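Local coordinates for protein acid phosphatase (Bacillus anthracis, PDB 2I33) that hydrolyses phosphate monoesters as a class C acid phosphatase of the HAD superfamily, probably using the magnesium ion bound in its active site, at residues Tyr37-Gly40 against Tyr41-Gln45; Phe109-Tyr112 against Thr113-Lys116. All coordinates share one frame; numbering follows the deposited sequence.

Interaction 1: residues Tyr37-Gly40 against Tyr41-Gln45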
ATOM      1  N   TYR A  37      -3.055   6.403  -1.253  1.00 26.76           N
ATOM      2  CA  TYR A  37      -4.084   7.117  -0.503  1.00 26.87           C
ATOM      3  C   TYR A  37      -5.092   7.752  -1.459  1.00 27.22           C
ATOM      4  O   TYR A  37      -6.285   7.611  -1.274  1.00 27.69           O
ATOM      5  CB  TYR A  37      -3.477   8.121   0.473  1.00 28.09           C
ATOM      6  CG  TYR A  37      -3.098   7.419   1.757  1.00 26.37           C
ATOM      7  CD1 TYR A  37      -1.877   6.777   1.865  1.00 28.53           C
ATOM      8  CD2 TYR A  37      -3.976   7.314   2.817  1.00 28.28           C
ATOM      9  CE1 TYR A  37      -1.524   6.077   3.015  1.00 28.65           C
ATOM     10  CE2 TYR A  37      -3.624   6.593   3.967  1.00 27.67           C
ATOM     11  CZ  TYR A  37      -2.409   5.987   4.061  1.00 27.42           C
ATOM     12  OH  TYR A  37      -2.049   5.312   5.195  1.00 27.83           O
ATOM     13  N   TYR A  38      -4.630   8.398  -2.508  1.00 26.85           N
ATOM     14  CA  TYR A  38      -5.608   8.925  -3.480  1.00 26.49           C
ATOM     15  C   TYR A  38      -6.414   7.791  -4.104  1.00 26.59           C
ATOM     16  O   TYR A  38      -7.625   7.924  -4.345  1.00 27.08           O
ATOM     17  CB  TYR A  38      -4.914   9.716  -4.566  1.00 26.54           C
ATOM     18  CG  TYR A  38      -4.416  11.033  -4.094  1.00 26.98           C
ATOM     19  CD1 TYR A  38      -5.292  11.984  -3.546  1.00 27.74           C
ATOM     20  CD2 TYR A  38      -3.089  11.400  -4.268  1.00 27.95           C
ATOM     21  CE1 TYR A  38      -4.824  13.242  -3.140  1.00 28.05           C
ATOM     22  CE2 TYR A  38      -2.631  12.654  -3.881  1.00 28.82           C
ATOM     23  CZ  TYR A  38      -3.498  13.564  -3.300  1.00 28.22           C
ATOM     24  OH  TYR A  38      -3.043  14.815  -2.913  1.00 30.03           O
ATOM     25  N   GLN A  39      -5.773   6.683  -4.431  1.00 26.80           N
ATOM     26  CA  GLN A  39      -6.479   5.588  -5.066  1.00 27.07           C
ATOM     27  C   GLN A  39      -7.574   5.075  -4.148  1.00 27.04           C
ATOM     28  O   GLN A  39      -8.703   4.828  -4.563  1.00 27.26           O
ATOM     29  CB  GLN A  39      -5.529   4.426  -5.336  1.00 26.99           C
ATOM     30  CG  GLN A  39      -6.196   3.187  -5.890  1.00 27.28           C
ATOM     31  CD  GLN A  39      -5.195   2.280  -6.583  1.00 29.19           C
ATOM     32  OE1 GLN A  39      -4.807   2.541  -7.727  1.00 27.23           O
ATOM     33  NE2 GLN A  39      -4.681   1.263  -5.844  1.00 27.85           N
ATOM     34  N   GLY A  40      -7.231   4.934  -2.874  1.00 26.57           N
ATOM     35  CA  GLY A  40      -8.193   4.455  -1.888  1.00 26.71           C
ATOM     36  C   GLY A  40      -9.376   5.426  -1.780  1.00 26.90           C
ATOM     37  O   GLY A  40     -10.553   5.035  -1.864  1.00 27.57           O
ATOM     38  N   TYR A  41      -9.081   6.700  -1.622  1.00 26.12           N
ATOM     39  CA  TYR A  41     -10.156   7.682  -1.482  1.00 26.70           C
ATOM     40  C   TYR A  41     -10.940   7.884  -2.766  1.00 27.36           C
ATOM     41  O   TYR A  41     -12.169   8.097  -2.720  1.00 27.98           O
ATOM     42  CB  TYR A  41      -9.653   8.982  -0.856  1.00 26.08           C
ATOM     43  CG  TYR A  41      -9.440   8.838   0.641  1.00 26.64           C
ATOM     44  CD1 TYR A  41     -10.514   8.580   1.496  1.00 25.52           C
ATOM     45  CD2 TYR A  41      -8.155   8.903   1.196  1.00 26.37           C
ATOM     46  CE1 TYR A  41     -10.317   8.434   2.834  1.00 25.98           C
ATOM     47  CE2 TYR A  41      -7.957   8.756   2.560  1.00 27.87           C
ATOM     48  CZ  TYR A  41      -9.039   8.501   3.363  1.00 27.47           C
ATOM     49  OH  TYR A  41      -8.890   8.343   4.720  1.00 29.64           O
ATOM     50  N   ASN A  42     -10.280   7.782  -3.922  1.00 26.51           N
ATOM     51  CA  ASN A  42     -11.031   7.853  -5.162  1.00 27.53           C
ATOM     52  C   ASN A  42     -12.006   6.691  -5.299  1.00 26.99           C
ATOM     53  O   ASN A  42     -13.140   6.857  -5.743  1.00 26.85           O
ATOM     54  CB  ASN A  42     -10.100   7.866  -6.361  1.00 27.10           C
ATOM     55  CG  ASN A  42      -9.329   9.155  -6.482  1.00 28.89           C
ATOM     56  OD1 ASN A  42      -9.697  10.192  -5.895  1.00 28.63           O
ATOM     57  ND2 ASN A  42      -8.256   9.105  -7.248  1.00 28.18           N
ATOM     58  N   THR A  43     -11.513   5.504  -4.963  1.00 27.03           N
ATOM     59  CA  THR A  43     -12.305   4.310  -5.079  1.00 27.68           C
ATOM     60  C   THR A  43     -13.436   4.413  -4.065  1.00 27.79           C
ATOM     61  O   THR A  43     -14.584   4.082  -4.355  1.00 27.81           O
ATOM     62  CB  THR A  43     -11.446   3.077  -4.844  1.00 28.16           C
ATOM     63  OG1 THR A  43     -10.400   3.067  -5.830  1.00 28.33           O
ATOM     64  CG2 THR A  43     -12.269   1.823  -4.938  1.00 28.83           C
ATOM     65  N   GLY A  44     -13.122   4.886  -2.876  1.00 28.05           N
ATOM     66  CA  GLY A  44     -14.155   5.073  -1.866  1.00 27.75           C
ATOM     67  C   GLY A  44     -15.253   6.025  -2.347  1.00 27.15           C
ATOM     68  O   GLY A  44     -16.457   5.801  -2.129  1.00 27.59           O
ATOM     69  N   GLN A  45     -14.880   7.108  -3.010  1.00 27.44           N
ATOM     70  CA  GLN A  45     -15.886   8.032  -3.512  1.00 27.73           C
ATOM     71  C   GLN A  45     -16.808   7.392  -4.559  1.00 27.27           C
ATOM     72  O   GLN A  45     -18.024   7.563  -4.538  1.00 27.71           O
ATOM     73  CB  GLN A  45     -15.239   9.296  -4.050  1.00 27.51           C
ATOM     74  CG  GLN A  45     -16.265  10.345  -4.347  1.00 30.53           C
ATOM     75  CD  GLN A  45     -15.696  11.737  -4.365  1.00 35.20           C
ATOM     76  OE1 GLN A  45     -14.803  12.068  -3.568  1.00 37.92           O
ATOM     77  NE2 GLN A  45     -16.241  12.577  -5.232  1.00 35.31           N
TER
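Tyr41 N donates to Tyr37 O at 3.0 Å in a nearly straight bond (172°), and Asn42 N, Thr43 N and Gly44 N repeat the i to i+4 pattern onto Tyr38 O, Gln39 O and Gly40 O. Residues 37-45 are thus unbroken alpha-helix, two and a half turns from the middle of helix 31-54 of this HAD-superfamily phosphatase. One carbonyl is gripped twice: Gln39 O takes Thr43 N at 2.9 Å and Thr43 OG1 at 2.8 Å, the two donors arriving from opposite faces of the peptide plane. The hydroxyl can fold back onto its own helix because OG1 stands beside the backbone N, anti to the carbonyl carbon (chi1 -60°).

A turn apart on the inward side, Tyr37 and Tyr41 meet loosely, Tyr41 CE2 lying 4.2 Å from Tyr37 CD2, at the edge of the Tyr37 ring and near its plane. Phe214 packs against both rings, while Tyr37 OH hydrogen-bonds to Glu68 O and Tyr41 OH to Thr69 O, in the HAD-type motif that also carries the magnesium ligands Asp65 and Asp67; the Tyr37 side chain is about 7 Å from the ion.

The Asn42 amide leans back over the preceding turn, CG 3.0 Å from Tyr38 O. Across the dimer interface, Asn42 ND2 makes its hydrogen bonds to Lys204 O and Phe207 O of the second subunit, Gln39 NE2 hydrogen-bonds to Ile213 O of that subunit, and Thr43 packs on Thr43 of the same neighbour. On the tyrosine side, CD2 of the Tyr41 ring comes within 3.4 Å of Tyr37 O, the same oxygen that accepts the Tyr41 N-H.

Interaction 2: residues Phe109-Tyr112 against Thr113-Lys116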
ATOM      1  N   PHE A 109     -12.458  13.879   0.393  1.00 26.16           N
ATOM      2  CA  PHE A 109     -13.422  12.800   0.367  1.00 25.95           C
ATOM      3  C   PHE A 109     -14.412  12.972   1.500  1.00 25.77           C
ATOM      4  O   PHE A 109     -15.634  12.812   1.338  1.00 24.99           O
ATOM      5  CB  PHE A 109     -12.759  11.431   0.453  1.00 25.93           C
ATOM      6  CG  PHE A 109     -13.725  10.338   0.745  1.00 26.33           C
ATOM      7  CD1 PHE A 109     -14.633   9.898  -0.207  1.00 27.83           C
ATOM      8  CD2 PHE A 109     -13.786   9.782   2.018  1.00 27.88           C
ATOM      9  CE1 PHE A 109     -15.553   8.931   0.103  1.00 28.31           C
ATOM     10  CE2 PHE A 109     -14.746   8.822   2.336  1.00 28.28           C
ATOM     11  CZ  PHE A 109     -15.616   8.394   1.380  1.00 27.06           C
ATOM     12  N   LEU A 110     -13.899  13.344   2.668  1.00 25.83           N
ATOM     13  CA  LEU A 110     -14.793  13.513   3.785  1.00 26.14           C
ATOM     14  C   LEU A 110     -15.751  14.707   3.583  1.00 25.90           C
ATOM     15  O   LEU A 110     -16.922  14.630   3.926  1.00 26.13           O
ATOM     16  CB  LEU A 110     -14.010  13.712   5.079  1.00 26.28           C
ATOM     17  CG  LEU A 110     -13.185  12.496   5.492  1.00 27.05           C
ATOM     18  CD1 LEU A 110     -12.217  12.869   6.581  1.00 29.17           C
ATOM     19  CD2 LEU A 110     -14.097  11.372   5.926  1.00 28.30           C
ATOM     20  N   LYS A 111     -15.257  15.813   3.026  1.00 27.07           N
ATOM     21  CA  LYS A 111     -16.111  16.928   2.714  1.00 27.32           C
ATOM     22  C   LYS A 111     -17.149  16.555   1.657  1.00 26.55           C
ATOM     23  O   LYS A 111     -18.281  17.029   1.723  1.00 26.88           O
ATOM     24  CB  LYS A 111     -15.303  18.139   2.262  1.00 28.14           C
ATOM     25  CG  LYS A 111     -14.421  18.727   3.348  1.00 31.75           C
ATOM     26  CD  LYS A 111     -15.165  19.244   4.543  1.00 36.23           C
ATOM     27  CE  LYS A 111     -15.831  20.578   4.286  1.00 38.87           C
ATOM     28  NZ  LYS A 111     -16.685  20.949   5.440  1.00 40.58           N
ATOM     29  N   TYR A 112     -16.765  15.710   0.693  1.00 25.61           N
ATOM     30  CA  TYR A 112     -17.733  15.223  -0.293  1.00 26.12           C
ATOM     31  C   TYR A 112     -18.837  14.404   0.358  1.00 25.75           C
ATOM     32  O   TYR A 112     -20.029  14.608   0.142  1.00 25.82           O
ATOM     33  CB  TYR A 112     -17.050  14.372  -1.330  1.00 26.65           C
ATOM     34  CG  TYR A 112     -18.004  13.818  -2.354  1.00 27.09           C
ATOM     35  CD1 TYR A 112     -18.460  14.604  -3.404  1.00 27.81           C
ATOM     36  CD2 TYR A 112     -18.442  12.499  -2.285  1.00 27.56           C
ATOM     37  CE1 TYR A 112     -19.337  14.096  -4.346  1.00 29.11           C
ATOM     38  CE2 TYR A 112     -19.324  11.997  -3.225  1.00 28.91           C
ATOM     39  CZ  TYR A 112     -19.750  12.789  -4.256  1.00 27.52           C
ATOM     40  OH  TYR A 112     -20.626  12.294  -5.218  1.00 29.99           O
ATOM     41  N   THR A 113     -18.398  13.475   1.190  1.00 25.19           N
ATOM     42  CA  THR A 113     -19.295  12.633   1.951  1.00 26.01           C
ATOM     43  C   THR A 113     -20.285  13.486   2.739  1.00 26.14           C
ATOM     44  O   THR A 113     -21.502  13.252   2.686  1.00 25.69           O
ATOM     45  CB  THR A 113     -18.478  11.714   2.859  1.00 26.28           C
ATOM     46  OG1 THR A 113     -17.639  10.874   2.056  1.00 28.04           O
ATOM     47  CG2 THR A 113     -19.394  10.864   3.677  1.00 26.93           C
ATOM     48  N   GLU A 114     -19.772  14.492   3.438  1.00 26.49           N
ATOM     49  CA  GLU A 114     -20.619  15.423   4.194  1.00 27.62           C
ATOM     50  C   GLU A 114     -21.615  16.170   3.285  1.00 27.02           C
ATOM     51  O   GLU A 114     -22.789  16.419   3.666  1.00 28.10           O
ATOM     52  CB  GLU A 114     -19.751  16.431   4.934  1.00 27.18           C
ATOM     53  CG  GLU A 114     -20.562  17.435   5.736  1.00 30.02           C
ATOM     54  CD  GLU A 114     -19.700  18.371   6.532  1.00 33.72           C
ATOM     55  OE1 GLU A 114     -18.728  18.922   5.956  1.00 36.43           O
ATOM     56  OE2 GLU A 114     -19.996  18.543   7.736  1.00 37.40           O
ATOM     57  N   SER A 115     -21.170  16.514   2.083  1.00 26.44           N
ATOM     58  CA  SER A 115     -22.029  17.242   1.141  1.00 26.18           C
ATOM     59  C   SER A 115     -23.197  16.381   0.669  1.00 26.44           C
ATOM     60  O   SER A 115     -24.202  16.914   0.217  1.00 25.92           O
ATOM     61  CB  SER A 115     -21.261  17.752  -0.067  1.00 27.18           C
ATOM     62  OG  SER A 115     -21.084  16.737  -1.032  1.00 27.78           O
ATOM     63  N   LYS A 116     -23.034  15.062   0.731  1.00 26.11           N
ATOM     64  CA  LYS A 116     -24.076  14.129   0.292  1.00 27.56           C
ATOM     65  C   LYS A 116     -25.022  13.772   1.414  1.00 27.52           C
ATOM     66  O   LYS A 116     -25.951  12.986   1.224  1.00 27.99           O
ATOM     67  CB  LYS A 116     -23.448  12.851  -0.258  1.00 27.53           C
ATOM     68  CG  LYS A 116     -22.610  13.027  -1.540  1.00 31.56           C
ATOM     69  CD  LYS A 116     -23.446  13.659  -2.643  1.00 35.62           C
ATOM     70  CE  LYS A 116     -23.244  13.045  -4.021  1.00 38.78           C
ATOM     71  NZ  LYS A 116     -24.475  13.094  -4.856  1.00 40.10           N
TER
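Lys111 NZ and Glu114 OE1 form a salt bridge of 2.9 Å along the outside of helix 106-115, the ammonium meeting the oxygen nearly along its C-O bond. The two side chains run side by side in the same direction, the lysine bent at chi2 and chi3 while the glutamate stays extended beyond CG. Ser115 OG donates to Tyr112 O at 2.7 Å, in the carbonyl plane and on a lone pair; chi1 of 81° sets this hydroxyl between its own backbone N and carbonyl carbon. Lys116 N reaches the same oxygen through a weak, bent bond, where the helix gives way to the turn before strand 119-125.

Phe109 O also accepts twice, from Thr113 N at 2.8 Å and from Thr113 OG1 at 2.9 Å, the hydroxyl standing above the carbonyl plane. Helix 106-115 packs on the parallel beta-sheet of the Rossmann-like HAD core, with Leu110 and Thr113 both against Ile120, and Phe109 and Thr113 on Ile62.

Thr113 OG1 also lies over one face of the Phe109 ring, toward its rim, 3.3 Å from CZ. Farther out, Lys116 crosses the Tyr112 ring: its CG makes a CH-pi contact 4.1 Å from the ring centroid, 23° off the normal. The phenol beyond is hydrogen-bonded to Asp49 OD1 of helix 31-54.

Overall arrangement
Interaction 1, in the middle of helix 31-54, precedes interaction 2, at the C-terminal end of helix 106-115; their centres are 13 Å apart, on the same side of the chain's centre. Strand 59-64, which leads toward the magnesium ligands Asp65 and Asp67, comes between them in sequence. The two helices touch directly: Tyr41 CD1 packs 3.5 Å from Phe109 CD2, and Gln45 NE2 lies 3.5 Å from Tyr112 CD1. Phe178, in strand 172-179, meets both Tyr41 and Phe109 and so ties the pair to the parallel sheet. Helix 31-54 reaches the metal-binding loop through Tyr37 and Tyr41 and the second subunit through other side chains, whereas residues 109-116 touch no other chain of the assembly.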